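Local coordinates for aryl acylamidase (bacterium CSBL00001, PDB 4YJ6), which probably hydrolyses the amide bond of aryl acylamides, as a member of the amidase signature enzyme family, at residues P7-S12 / I35-Q40; E29-T34 / D54-K59; A61-R66 / G122-L127; P91-T96 / L128-S133; S114-K119 / V176-G181. All blocks are in the same frame, centred on the assembly; numbering follows the deposited sequence.

Contact 1: residues P7-S12 / I35-Q40; sequences PVHWKS and IDLIEQ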
# COMPACT_ATOMS: atom_id res chain seq x y z
N PRO A 7 -21.46 -4.56 -15.53
CA PRO A 7 -20.74 -5.72 -16.06
C PRO A 7 -19.41 -5.94 -15.34
O PRO A 7 -18.82 -6.99 -15.51
CB PRO A 7 -20.50 -5.34 -17.53
CG PRO A 7 -20.63 -3.84 -17.58
CD PRO A 7 -21.65 -3.51 -16.54
N VAL A 8 -18.95 -4.96 -14.56
CA VAL A 8 -17.60 -5.05 -14.00
C VAL A 8 -17.51 -4.90 -12.46
O VAL A 8 -16.51 -5.27 -11.88
CB VAL A 8 -16.65 -4.04 -14.67
CG1 VAL A 8 -16.65 -4.27 -16.19
CG2 VAL A 8 -17.09 -2.59 -14.35
N HIS A 9 -18.51 -4.34 -11.80
CA HIS A 9 -18.45 -4.14 -10.35
C HIS A 9 -18.16 -5.47 -9.68
O HIS A 9 -18.82 -6.48 -9.99
CB HIS A 9 -19.78 -3.58 -9.83
CG HIS A 9 -19.69 -2.86 -8.52
ND1 HIS A 9 -20.80 -2.47 -7.81
CD2 HIS A 9 -18.62 -2.44 -7.80
CE1 HIS A 9 -20.43 -1.85 -6.71
NE2 HIS A 9 -19.11 -1.81 -6.68
N TRP A 10 -17.17 -5.48 -8.79
CA TRP A 10 -16.78 -6.69 -8.02
C TRP A 10 -16.11 -7.83 -8.80
O TRP A 10 -15.77 -8.88 -8.21
CB TRP A 10 -17.98 -7.23 -7.19
CG TRP A 10 -18.59 -6.20 -6.27
CD1 TRP A 10 -19.83 -5.59 -6.40
CD2 TRP A 10 -17.99 -5.63 -5.09
NE1 TRP A 10 -20.02 -4.69 -5.37
CE2 TRP A 10 -18.91 -4.70 -4.56
CE3 TRP A 10 -16.77 -5.84 -4.44
CZ2 TRP A 10 -18.65 -3.95 -3.39
CZ3 TRP A 10 -16.50 -5.11 -3.29
CH2 TRP A 10 -17.44 -4.17 -2.77
N LYS A 11 -15.90 -7.68 -10.10
CA LYS A 11 -15.21 -8.71 -10.85
C LYS A 11 -13.72 -8.69 -10.47
O LYS A 11 -13.17 -7.60 -10.25
CB LYS A 11 -15.34 -8.48 -12.35
CG LYS A 11 -16.77 -8.67 -12.86
CD LYS A 11 -17.11 -10.16 -13.03
CE LYS A 11 -18.42 -10.33 -13.84
NZ LYS A 11 -19.61 -9.89 -13.06
N SER A 12 -13.11 -9.86 -10.42
CA SER A 12 -11.67 -9.94 -10.16
C SER A 12 -10.85 -9.60 -11.40
O SER A 12 -11.36 -9.59 -12.52
CB SER A 12 -11.27 -11.33 -9.65
OG SER A 12 -11.36 -12.28 -10.69
N ILE A 35 -15.84 3.81 -15.50
CA ILE A 35 -16.06 5.24 -15.36
C ILE A 35 -17.41 5.45 -14.67
O ILE A 35 -17.54 6.28 -13.78
CB ILE A 35 -16.01 5.94 -16.74
CG1 ILE A 35 -14.56 6.04 -17.21
CG2 ILE A 35 -16.64 7.35 -16.69
CD1 ILE A 35 -14.39 6.48 -18.73
N ASP A 36 -18.41 4.68 -15.09
CA ASP A 36 -19.73 4.81 -14.48
C ASP A 36 -19.65 4.56 -12.98
O ASP A 36 -20.25 5.31 -12.18
CB ASP A 36 -20.72 3.81 -15.08
CG ASP A 36 -21.09 4.13 -16.52
OD1 ASP A 36 -20.90 5.29 -16.95
OD2 ASP A 36 -21.59 3.19 -17.19
N LEU A 37 -18.90 3.52 -12.58
CA LEU A 37 -18.76 3.20 -11.15
C LEU A 37 -18.03 4.32 -10.40
O LEU A 37 -18.41 4.66 -9.28
CB LEU A 37 -17.99 1.88 -10.95
CG LEU A 37 -18.76 0.62 -11.33
CD1 LEU A 37 -17.85 -0.58 -11.25
CD2 LEU A 37 -19.98 0.43 -10.40
N ILE A 38 -16.98 4.88 -11.00
CA ILE A 38 -16.28 5.97 -10.35
C ILE A 38 -17.23 7.15 -10.20
O ILE A 38 -17.31 7.75 -9.14
CB ILE A 38 -15.03 6.42 -11.15
CG1 ILE A 38 -13.95 5.30 -11.13
CG2 ILE A 38 -14.50 7.72 -10.59
CD1 ILE A 38 -12.75 5.53 -12.12
N GLU A 39 -17.93 7.51 -11.27
CA GLU A 39 -18.78 8.69 -11.20
C GLU A 39 -19.93 8.51 -10.20
O GLU A 39 -20.35 9.48 -9.57
CB GLU A 39 -19.31 9.03 -12.61
CG GLU A 39 -18.20 9.46 -13.54
CD GLU A 39 -17.48 10.71 -13.06
OE1 GLU A 39 -18.15 11.70 -12.69
OE2 GLU A 39 -16.23 10.69 -13.03
N GLN A 40 -20.40 7.28 -10.06
CA GLN A 40 -21.55 6.98 -9.21
C GLN A 40 -21.13 6.83 -7.74
O GLN A 40 -21.84 7.29 -6.84
CB GLN A 40 -22.17 5.67 -9.67
CG GLN A 40 -23.37 5.26 -8.82
CD GLN A 40 -23.82 3.83 -9.06
OE1 GLN A 40 -23.02 2.96 -9.41
NE2 GLN A 40 -25.12 3.57 -8.87
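Leu37 lays its CD2 methyl over one face of the His9 imidazole. CD2 is 4.0 Å from the ring centroid and 18° off the ring normal, so this is a CH-pi contact. It is shifted toward the rim, where His9 CG is the closest ring atom at 3.8 Å. The other methyl takes a second role. Leu37 CD1 sits 3.7 Å from His9 CA and 3.8 Å from Val8 CG2, and so wedges between the two residues of the loop. The opposite face of the imidazole carries Trp10 NE1, 3.1 Å above the plane and over its centre. The imidazole thus lies between the Leu37 methyl on one face and the Trp10 indole on the other, with His9 NE2 in turn over a face of the indole. His9 CG lies anti to the backbone N (chi1 -158°), which brings the ring face under Leu37 CD2.

The loop is shaped by a type II beta turn from Val8 to Lys11. It is closed by Lys11 N to Val8 O at 3.1 Å, with Trp10 at positive phi. Ser12 then acts as the N-cap of helix 13-21, through its OG to Glu15 N. The contact thus fits the N-terminal tail against helix 27-45 just before the chain enters its first helix. No hydrogen bond crosses between 7-12 and 35-40.

The polar end of His9 is used further away, where NE2 bonds to the backbone oxygen of Asp173. The backbone nitrogens of Val8 and His9 are both bonded to Ser6 OG.

Contact 2: residues E29-T34 / D54-K59; sequences EVVEST and DEAREK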
# COMPACT_ATOMS: atom_id res chain seq x y z
N GLU A 29 -15.82 -1.28 -23.25
CA GLU A 29 -16.93 -1.37 -22.34
C GLU A 29 -16.39 -1.47 -20.90
O GLU A 29 -16.97 -0.93 -19.98
CB GLU A 29 -17.82 -2.58 -22.65
CG GLU A 29 -19.02 -2.62 -21.75
CD GLU A 29 -19.96 -3.78 -22.06
OE1 GLU A 29 -20.86 -4.06 -21.20
OE2 GLU A 29 -19.81 -4.41 -23.14
N VAL A 30 -15.25 -2.12 -20.72
CA VAL A 30 -14.64 -2.13 -19.39
C VAL A 30 -14.38 -0.69 -18.94
O VAL A 30 -14.68 -0.32 -17.82
CB VAL A 30 -13.32 -2.90 -19.37
CG1 VAL A 30 -12.68 -2.73 -17.97
CG2 VAL A 30 -13.55 -4.39 -19.68
N VAL A 31 -13.83 0.13 -19.83
CA VAL A 31 -13.51 1.51 -19.43
C VAL A 31 -14.79 2.30 -19.12
O VAL A 31 -14.87 2.96 -18.09
CB VAL A 31 -12.71 2.21 -20.52
CG1 VAL A 31 -12.61 3.71 -20.28
CG2 VAL A 31 -11.32 1.54 -20.64
N GLU A 32 -15.80 2.24 -20.00
CA GLU A 32 -16.99 3.07 -19.76
C GLU A 32 -17.73 2.62 -18.51
O GLU A 32 -18.24 3.43 -17.75
CB GLU A 32 -17.94 3.05 -20.97
CG GLU A 32 -17.31 3.52 -22.27
CD GLU A 32 -16.85 5.00 -22.25
OE1 GLU A 32 -17.23 5.79 -21.35
OE2 GLU A 32 -16.09 5.36 -23.20
N SER A 33 -17.78 1.31 -18.28
CA SER A 33 -18.46 0.78 -17.10
C SER A 33 -17.70 1.11 -15.82
O SER A 33 -18.32 1.30 -14.77
CB SER A 33 -18.64 -0.72 -17.22
OG SER A 33 -19.51 -1.05 -18.29
N THR A 34 -16.38 1.17 -15.90
CA THR A 34 -15.58 1.53 -14.73
C THR A 34 -15.77 3.02 -14.44
O THR A 34 -15.88 3.44 -13.30
CB THR A 34 -14.08 1.22 -14.93
OG1 THR A 34 -13.92 -0.18 -15.14
CG2 THR A 34 -13.26 1.60 -13.67
N ASP A 54 -10.08 9.93 -21.13
CA ASP A 54 -9.89 9.85 -22.58
C ASP A 54 -8.66 9.01 -22.92
O ASP A 54 -8.65 8.27 -23.91
CB ASP A 54 -9.77 11.25 -23.23
CG ASP A 54 -11.13 11.89 -23.46
OD1 ASP A 54 -12.17 11.24 -23.22
OD2 ASP A 54 -11.14 13.07 -23.88
N GLU A 55 -7.62 9.07 -22.09
CA GLU A 55 -6.45 8.27 -22.36
C GLU A 55 -6.82 6.80 -22.31
O GLU A 55 -6.36 6.00 -23.14
CB GLU A 55 -5.34 8.54 -21.36
CG GLU A 55 -4.05 7.84 -21.76
CD GLU A 55 -2.92 8.06 -20.80
OE1 GLU A 55 -2.39 9.20 -20.77
OE2 GLU A 55 -2.58 7.11 -20.06
N ALA A 56 -7.57 6.43 -21.27
CA ALA A 56 -8.01 5.08 -21.13
C ALA A 56 -8.86 4.66 -22.32
O ALA A 56 -8.72 3.52 -22.78
CB ALA A 56 -8.77 4.90 -19.85
N ARG A 57 -9.72 5.56 -22.81
CA ARG A 57 -10.56 5.24 -24.01
C ARG A 57 -9.70 4.99 -25.24
O ARG A 57 -9.97 4.07 -26.03
CB ARG A 57 -11.56 6.36 -24.30
CG ARG A 57 -12.62 6.51 -23.22
CD ARG A 57 -13.46 7.77 -23.44
NE ARG A 57 -14.66 7.77 -22.60
CZ ARG A 57 -15.04 8.76 -21.82
NH1 ARG A 57 -14.31 9.86 -21.71
NH2 ARG A 57 -16.15 8.63 -21.11
N GLU A 58 -8.65 5.80 -25.40
CA GLU A 58 -7.72 5.64 -26.52
C GLU A 58 -7.00 4.33 -26.43
O GLU A 58 -6.91 3.59 -27.41
CB GLU A 58 -6.68 6.78 -26.50
CG GLU A 58 -7.30 8.14 -26.71
CD GLU A 58 -6.29 9.24 -26.51
OE1 GLU A 58 -5.46 9.46 -27.46
OE2 GLU A 58 -6.30 9.87 -25.42
N LYS A 59 -6.53 4.00 -25.23
CA LYS A 59 -5.81 2.75 -25.05
C LYS A 59 -6.78 1.60 -25.28
O LYS A 59 -6.39 0.59 -25.85
CB LYS A 59 -5.23 2.62 -23.65
CG LYS A 59 -4.12 3.63 -23.31
CD LYS A 59 -2.89 3.40 -24.14
CE LYS A 59 -1.75 4.35 -23.68
NZ LYS A 59 -0.46 3.69 -23.92
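Arg57 grips the carboxylate of Glu32 side-on, using NE and NH2. Arg57 NE reaches Glu32 OE2 at 2.9 Å and Arg57 NH2 reaches Glu32 OE1 at 3.0 Å, both in nearly straight bonds. A weak third bond runs from Arg57 NE to Glu32 OE1. OE1 uses its syn lone pair. OE2 is also met on the syn side, a little out of the carboxylate plane. The two planes are 22° apart, so the groups meet nearly flat, edge to edge. The bend in Glu32 at chi2 (-63°) folds the carboxylate across to the arginine.

The remaining terminal nitrogen is also satisfied. Arg57 NH1 bonds to Asp54 OD1 at 3.0 Å, less straight, one helical turn earlier. One cation thus serves two acids. A leucine in place of Arg57 would probably leave Glu32 and Asp54 as two nearby carboxylates without their shared positive charge.

Below this bridge the packing is apolar. Val31 CG1 touches Ala56 CB at 4.0 Å and the Arg57 CG methylene at 4.1 Å. The axes of 29-34 and 54-59 approach to 9.5 Å and run nearly antiparallel, 159° apart. The segments belong to helices 27-45 and 53-69. Leu126 and Leu128 of strand 126-131 cover the apolar side.

The chemistry implies a helix pair joined by aliphatic contacts inside, with a charge network of Glu32, Arg57 and Asp54 on its partly exposed side.

Contact 3: residues A61-R66 / G122-L127; sequences AALERR and GEDSLL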
# COMPACT_ATOMS: atom_id res chain seq x y z
N ALA A 61 -9.39 1.48 -27.24
CA ALA A 61 -9.65 1.31 -28.71
C ALA A 61 -8.53 0.55 -29.38
O ALA A 61 -8.77 -0.32 -30.22
CB ALA A 61 -9.87 2.69 -29.41
N ALA A 62 -7.29 0.86 -29.01
CA ALA A 62 -6.14 0.19 -29.61
C ALA A 62 -6.08 -1.28 -29.15
O ALA A 62 -5.74 -2.17 -29.92
CB ALA A 62 -4.84 0.95 -29.24
N LEU A 63 -6.42 -1.51 -27.88
CA LEU A 63 -6.39 -2.88 -27.35
C LEU A 63 -7.48 -3.70 -28.03
O LEU A 63 -7.28 -4.87 -28.44
CB LEU A 63 -6.65 -2.83 -25.84
CG LEU A 63 -6.04 -3.90 -24.91
CD1 LEU A 63 -6.90 -4.14 -23.67
CD2 LEU A 63 -5.52 -5.20 -25.53
N GLU A 64 -8.63 -3.07 -28.21
CA GLU A 64 -9.74 -3.74 -28.87
C GLU A 64 -9.33 -4.13 -30.29
O GLU A 64 -9.61 -5.26 -30.74
CB GLU A 64 -10.97 -2.85 -28.89
CG GLU A 64 -12.14 -3.46 -29.69
CD GLU A 64 -13.28 -2.48 -29.87
OE1 GLU A 64 -14.30 -2.60 -29.15
OE2 GLU A 64 -13.15 -1.57 -30.73
N ARG A 65 -8.65 -3.21 -30.99
CA ARG A 65 -8.22 -3.54 -32.35
C ARG A 65 -7.26 -4.72 -32.37
O ARG A 65 -7.40 -5.63 -33.18
CB ARG A 65 -7.60 -2.33 -33.04
CG ARG A 65 -7.36 -2.58 -34.54
CD ARG A 65 -6.31 -1.59 -35.16
NE ARG A 65 -5.02 -1.71 -34.50
CZ ARG A 65 -4.16 -2.71 -34.69
NH1 ARG A 65 -4.42 -3.66 -35.57
NH2 ARG A 65 -3.03 -2.77 -34.01
N ARG A 66 -6.28 -4.74 -31.46
CA ARG A 66 -5.35 -5.85 -31.40
C ARG A 66 -6.06 -7.18 -31.09
O ARG A 66 -5.75 -8.20 -31.69
CB ARG A 66 -4.26 -5.60 -30.37
CG ARG A 66 -3.25 -4.54 -30.85
CD ARG A 66 -2.09 -4.45 -29.87
NE ARG A 66 -2.40 -3.56 -28.75
CZ ARG A 66 -2.21 -3.84 -27.46
NH1 ARG A 66 -1.72 -5.03 -27.06
NH2 ARG A 66 -2.50 -2.90 -26.56
N GLY A 122 2.20 -1.72 -19.48
CA GLY A 122 2.99 -2.59 -20.32
C GLY A 122 2.37 -3.95 -20.62
O GLY A 122 2.62 -4.52 -21.68
N GLU A 123 1.58 -4.47 -19.68
CA GLU A 123 0.88 -5.73 -19.88
C GLU A 123 -0.62 -5.49 -20.11
O GLU A 123 -1.46 -6.36 -19.86
CB GLU A 123 1.15 -6.65 -18.68
CG GLU A 123 2.60 -7.14 -18.67
CD GLU A 123 2.94 -8.11 -19.80
OE1 GLU A 123 2.05 -8.77 -20.36
OE2 GLU A 123 4.15 -8.22 -20.13
N ASP A 124 -0.93 -4.30 -20.64
CA ASP A 124 -2.25 -3.94 -21.12
C ASP A 124 -3.33 -3.77 -20.07
O ASP A 124 -4.50 -3.75 -20.38
CB ASP A 124 -2.70 -4.88 -22.24
CG ASP A 124 -2.01 -4.59 -23.56
OD1 ASP A 124 -1.78 -3.38 -23.86
OD2 ASP A 124 -1.70 -5.57 -24.27
N SER A 125 -2.95 -3.55 -18.81
CA SER A 125 -3.89 -3.00 -17.87
C SER A 125 -4.18 -1.56 -18.29
O SER A 125 -3.31 -0.87 -18.86
CB SER A 125 -3.29 -3.09 -16.43
OG SER A 125 -4.15 -2.48 -15.47
N LEU A 126 -5.41 -1.11 -18.06
CA LEU A 126 -5.86 0.22 -18.50
C LEU A 126 -5.88 1.17 -17.31
O LEU A 126 -6.63 0.95 -16.34
CB LEU A 126 -7.27 0.09 -19.09
CG LEU A 126 -7.25 -0.77 -20.36
CD1 LEU A 126 -8.68 -1.21 -20.77
CD2 LEU A 126 -6.54 -0.01 -21.50
N LEU A 127 -5.07 2.22 -17.37
CA LEU A 127 -4.96 3.19 -16.28
C LEU A 127 -6.03 4.27 -16.40
O LEU A 127 -6.06 5.02 -17.40
CB LEU A 127 -3.59 3.86 -16.28
CG LEU A 127 -2.39 2.94 -16.17
CD1 LEU A 127 -1.08 3.75 -16.39
CD2 LEU A 127 -2.43 2.31 -14.84
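Arg66 holds the carboxylate of Asp124 end-on, with two short, almost straight bonds. Arg66 NH1 meets Asp124 OD2 at 2.8 Å, and Arg66 NH2 meets Asp124 OD1 at the same 2.8 Å. Both oxygens lie in the guanidinium plane, but the two flat groups are 39° apart. OD2 is approached on its syn side, while OD1 is met from above the carboxylate plane. A bend at chi3 (-84°) turns the arginine end toward the aspartate.

Each partner has a second bond: Asp124 OD2 to Gly74 N, and Arg66 NH1 to Pro72 O. An alanine in place of this arginine would probably leave Asp124 without its charge partner and Pro72 O short of a donor.

Asp124 has positive phi because it is the C-prime residue of a Schellman motif. Ser125 N bonds to Met120 O and Asp124 N to Ser121 O, ending the helix before strand 126-131. The salt bridge therefore ties this turn to helix 53-69.

Packing follows outward. Leu63 CD2 lies over one face of the Arg66 guanidinium, offset from its centre, and is 4.0 Å from Asp124 OD2. Leu63 CD1 makes a looser contact with Leu126 CD1 at 4.5 Å.

Contact 4: residues P91-T96 / L128-S133; sequences PGWPST and LGQTNS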
# COMPACT_ATOMS: atom_id res chain seq x y z
N PRO A 91 4.11 10.30 -17.94
CA PRO A 91 4.23 11.49 -18.79
C PRO A 91 2.88 12.18 -19.08
O PRO A 91 1.90 11.51 -19.45
CB PRO A 91 4.89 10.94 -20.05
CG PRO A 91 5.80 9.85 -19.51
CD PRO A 91 4.93 9.18 -18.42
N GLY A 92 2.83 13.49 -18.85
CA GLY A 92 1.61 14.25 -19.07
C GLY A 92 0.60 14.24 -17.94
O GLY A 92 -0.40 14.96 -18.00
N TRP A 93 0.84 13.46 -16.88
CA TRP A 93 -0.10 13.37 -15.78
C TRP A 93 0.34 14.27 -14.62
O TRP A 93 1.51 14.62 -14.50
CB TRP A 93 -0.19 11.93 -15.27
CG TRP A 93 -0.96 10.99 -16.17
CD1 TRP A 93 -1.07 11.04 -17.54
CD2 TRP A 93 -1.74 9.89 -15.74
NE1 TRP A 93 -1.88 10.00 -17.99
CE2 TRP A 93 -2.30 9.28 -16.90
CE3 TRP A 93 -2.01 9.34 -14.48
CZ2 TRP A 93 -3.12 8.15 -16.83
CZ3 TRP A 93 -2.85 8.21 -14.41
CH2 TRP A 93 -3.37 7.62 -15.58
N PRO A 94 -0.61 14.65 -13.77
CA PRO A 94 -0.21 15.52 -12.65
C PRO A 94 0.56 14.74 -11.61
O PRO A 94 0.64 13.51 -11.66
CB PRO A 94 -1.55 16.02 -12.08
CG PRO A 94 -2.59 15.11 -12.60
CD PRO A 94 -2.07 14.43 -13.84
N SER A 95 1.16 15.46 -10.68
CA SER A 95 1.77 14.84 -9.51
C SER A 95 1.77 15.88 -8.40
O SER A 95 2.54 16.83 -8.46
CB SER A 95 3.21 14.42 -9.85
OG SER A 95 3.82 13.85 -8.67
N THR A 96 0.92 15.70 -7.39
CA THR A 96 0.81 16.72 -6.35
C THR A 96 1.44 16.31 -5.03
O THR A 96 1.32 17.04 -4.05
CB THR A 96 -0.67 17.11 -6.10
OG1 THR A 96 -1.37 16.06 -5.43
CG2 THR A 96 -1.38 17.43 -7.42
N LEU A 128 -6.87 4.38 -15.39
CA LEU A 128 -8.01 5.30 -15.44
C LEU A 128 -7.73 6.64 -14.74
O LEU A 128 -8.54 7.56 -14.86
CB LEU A 128 -9.29 4.66 -14.85
CG LEU A 128 -10.13 4.11 -16.02
CD1 LEU A 128 -9.52 2.80 -16.50
CD2 LEU A 128 -11.57 3.93 -15.67
N GLY A 129 -6.63 6.75 -14.01
CA GLY A 129 -6.36 7.96 -13.23
C GLY A 129 -5.50 7.71 -12.01
O GLY A 129 -4.77 6.72 -11.96
N GLN A 130 -5.58 8.62 -11.03
CA GLN A 130 -4.74 8.56 -9.81
C GLN A 130 -5.60 8.62 -8.57
O GLN A 130 -6.67 9.23 -8.58
CB GLN A 130 -3.79 9.74 -9.75
CG GLN A 130 -2.84 9.84 -10.94
CD GLN A 130 -1.99 11.10 -10.88
OE1 GLN A 130 -2.46 12.14 -10.39
NE2 GLN A 130 -0.77 11.02 -11.39
N THR A 131 -5.08 8.05 -7.48
CA THR A 131 -5.76 8.00 -6.21
C THR A 131 -5.11 8.89 -5.14
O THR A 131 -3.92 9.18 -5.20
CB THR A 131 -5.80 6.54 -5.67
OG1 THR A 131 -4.47 6.03 -5.66
CG2 THR A 131 -6.66 5.66 -6.59
N ASN A 132 -5.91 9.28 -4.14
CA ASN A 132 -5.50 10.26 -3.12
C ASN A 132 -4.48 9.70 -2.12
O ASN A 132 -4.54 8.51 -1.77
CB ASN A 132 -6.75 10.66 -2.33
CG ASN A 132 -6.62 12.00 -1.62
OD1 ASN A 132 -5.79 12.81 -1.96
ND2 ASN A 132 -7.46 12.23 -0.62
N SER A 133 -3.59 10.58 -1.66
CA SER A 133 -2.58 10.30 -0.63
C SER A 133 -2.52 11.54 0.27
O SER A 133 -2.81 12.65 -0.20
CB SER A 133 -1.20 10.04 -1.30
OG SER A 133 -0.10 10.06 -0.36
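The indole of Trp93 meets strand 126-131 with its edge. Trp93 CZ3 is 3.5 Å from Gly129 O, and Trp93 CE3 is 3.7 Å from Gln130 CG. The amide nitrogen of Gln130 also lies near the ring plane, at the same CE3 edge. The ring and amide planes are steeply turned, 68° apart, so the two groups do not stack. Tyr50 makes an edge-to-face contact with the indole. Trp93 NE1 is bonded to Glu55 OE1, which helps fix the turn of the ring.

The one hydrogen bond across the contact comes from the amide. Gln130 NE2 donates to Pro94 O at 2.9 Å, with an N-H...O angle of 167°. The acceptor lies in the amide plane, but the donor is tilted 32° from the carbonyl plane of Pro94. Beyond CG the Gln130 chain is extended, which carries the amide past the indole to the loop backbone. On the other branch, Gln130 OE1 touches Pro94 CG at 3.7 Å.

Gly129 has backbone angles that would jam any CB against the preceding carbonyl oxygen, so a glycine is called for.

Strand 126-131 is the middle of a three-stranded mixed sheet, between 48-51 and 80-84. Gln130 packs on Val49 and Tyr50 of one neighbour and on Met83 of the other. Leu128 points away from the loop and meets Thr34, Ile35 and Ile38 of helix 27-45.

Contact 5: residues S114-K119 / V176-G181; sequences STYPLK and VPVAGG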
# COMPACT_ATOMS: atom_id res chain seq x y z
N SER A 114 7.00 6.13 -12.92
CA SER A 114 7.07 5.31 -11.71
C SER A 114 6.62 3.90 -12.07
O SER A 114 6.05 3.67 -13.14
CB SER A 114 6.28 5.93 -10.58
OG SER A 114 4.97 6.21 -10.97
N THR A 115 6.90 2.93 -11.20
CA THR A 115 6.87 1.52 -11.65
C THR A 115 5.48 1.01 -11.95
O THR A 115 5.27 0.33 -12.95
CB THR A 115 7.50 0.64 -10.58
OG1 THR A 115 8.84 1.09 -10.39
CG2 THR A 115 7.46 -0.85 -11.03
N TYR A 116 4.53 1.28 -11.07
CA TYR A 116 3.19 0.69 -11.27
C TYR A 116 2.56 1.09 -12.64
O TYR A 116 2.17 0.22 -13.38
CB TYR A 116 2.29 1.05 -10.08
CG TYR A 116 0.97 0.37 -10.11
CD1 TYR A 116 0.83 -0.90 -9.52
CD2 TYR A 116 -0.15 1.00 -10.65
CE1 TYR A 116 -0.37 -1.54 -9.51
CE2 TYR A 116 -1.39 0.35 -10.63
CZ TYR A 116 -1.48 -0.92 -10.04
OH TYR A 116 -2.68 -1.58 -10.01
N PRO A 117 2.46 2.40 -12.97
CA PRO A 117 1.84 2.73 -14.27
C PRO A 117 2.61 2.15 -15.47
O PRO A 117 1.99 1.67 -16.42
CB PRO A 117 1.83 4.27 -14.28
CG PRO A 117 2.94 4.71 -13.33
CD PRO A 117 2.83 3.62 -12.20
N LEU A 118 3.94 2.16 -15.39
CA LEU A 118 4.77 1.66 -16.48
C LEU A 118 4.49 0.18 -16.69
O LEU A 118 4.15 -0.25 -17.80
CB LEU A 118 6.25 1.87 -16.15
CG LEU A 118 7.20 1.27 -17.20
CD1 LEU A 118 7.07 2.03 -18.52
CD2 LEU A 118 8.62 1.30 -16.69
N LYS A 119 4.65 -0.63 -15.64
CA LYS A 119 4.60 -2.07 -15.84
C LYS A 119 3.18 -2.59 -16.02
O LYS A 119 2.94 -3.51 -16.81
CB LYS A 119 5.34 -2.78 -14.70
CG LYS A 119 6.83 -2.38 -14.74
CD LYS A 119 7.68 -3.36 -14.01
CE LYS A 119 7.94 -4.60 -14.83
NZ LYS A 119 8.68 -5.57 -13.98
N VAL A 176 -12.43 -1.08 -8.85
CA VAL A 176 -11.45 -1.75 -9.68
C VAL A 176 -10.91 -2.95 -8.87
O VAL A 176 -10.98 -2.92 -7.63
CB VAL A 176 -10.25 -0.86 -10.06
CG1 VAL A 176 -10.66 0.21 -11.15
CG2 VAL A 176 -9.65 -0.20 -8.81
N PRO A 177 -10.39 -3.98 -9.55
CA PRO A 177 -9.97 -5.18 -8.81
C PRO A 177 -8.57 -5.06 -8.21
O PRO A 177 -8.23 -5.81 -7.31
CB PRO A 177 -10.00 -6.30 -9.86
CG PRO A 177 -9.76 -5.54 -11.19
CD PRO A 177 -10.44 -4.22 -11.01
N VAL A 178 -7.77 -4.12 -8.70
CA VAL A 178 -6.40 -3.95 -8.20
C VAL A 178 -6.09 -2.46 -8.30
O VAL A 178 -6.58 -1.77 -9.22
CB VAL A 178 -5.36 -4.79 -9.01
CG1 VAL A 178 -5.46 -4.48 -10.51
CG2 VAL A 178 -3.91 -4.54 -8.48
N ALA A 179 -5.32 -1.92 -7.36
CA ALA A 179 -4.88 -0.53 -7.44
C ALA A 179 -3.44 -0.46 -6.93
O ALA A 179 -3.04 -1.27 -6.08
CB ALA A 179 -5.80 0.40 -6.62
N GLY A 180 -2.67 0.50 -7.41
CA GLY A 180 -1.28 0.61 -6.99
C GLY A 180 -1.10 1.38 -5.68
O GLY A 180 -1.67 2.45 -5.47
N GLY A 181 -0.30 0.81 -4.80
CA GLY A 181 0.05 1.47 -3.56
C GLY A 181 1.55 1.67 -3.50
O GLY A 181 2.33 1.10 -4.28
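Tyr116 spreads one face of its ring over Gly180. This packs the first turn of helix 115-122 on strand 178-183, an outermost strand of the large mixed sheet in this amidase fold. The axes of 115-119 and 178-181 come within 9.2 Å, and their directions are 139° apart.

The main interaction is CH-pi. Gly180 CA stands 3.4 Å from the ring centroid and 11° off the normal, so it lies over the middle of the ring. The Gly180 backbone nitrogen lies over the same face, with Gly180 N 3.2 Å from Tyr116 CZ. Tyr116 CG is anti to the backbone N (chi1 -173°), and this carries the ring away from the helix to lie over Gly180.

The other van der Waals contacts are made by the hydroxyl oxygen. Tyr116 OH is 3.6 Å from Val178 CG2 and 3.4 Å from Ala179 C.

No hydrogen bond joins the two segments. Tyr116 OH and Gly180 N are 3.3 Å apart, but the angle is poor. The hydroxyl is bonded instead to Thr81 OG1, which is also bonded to Val178 O and so links the tyrosine and the strand through one polar atom. At the start of the helix, the backbone nitrogens of Thr115 and Tyr116 are each bonded to one carboxylate oxygen of Glu224.

The closeness of the ring depends on a glycine at 180. A CB there would point at the tyrosine and fall 2.6 Å from Tyr116 CD2, which is a clash.

In the fold
Contacts 1, 4 and 5 are buried, while contacts 2 and 3 are only partly buried and lie about 25 Å from the chain centre. Contact 5 is the most central, with its centre about 11 Å from that of the chain. Contact 1 is buried although it lies about 21 Å out. The chemistry goes with burial. The partly buried contacts 2 and 3 rest on arginine salt bridges. The buried ones rest on ring packing, with a hydrogen bond from a side-chain amide in contact 4. Helix 27-45 serves contacts 1 and 2, helix 53-69 serves contacts 2 and 3, and strand 126-131 serves contacts 3 and 4. Leu127 of contact 3 meets both Trp93 of contact 4 and Pro117 of contact 5.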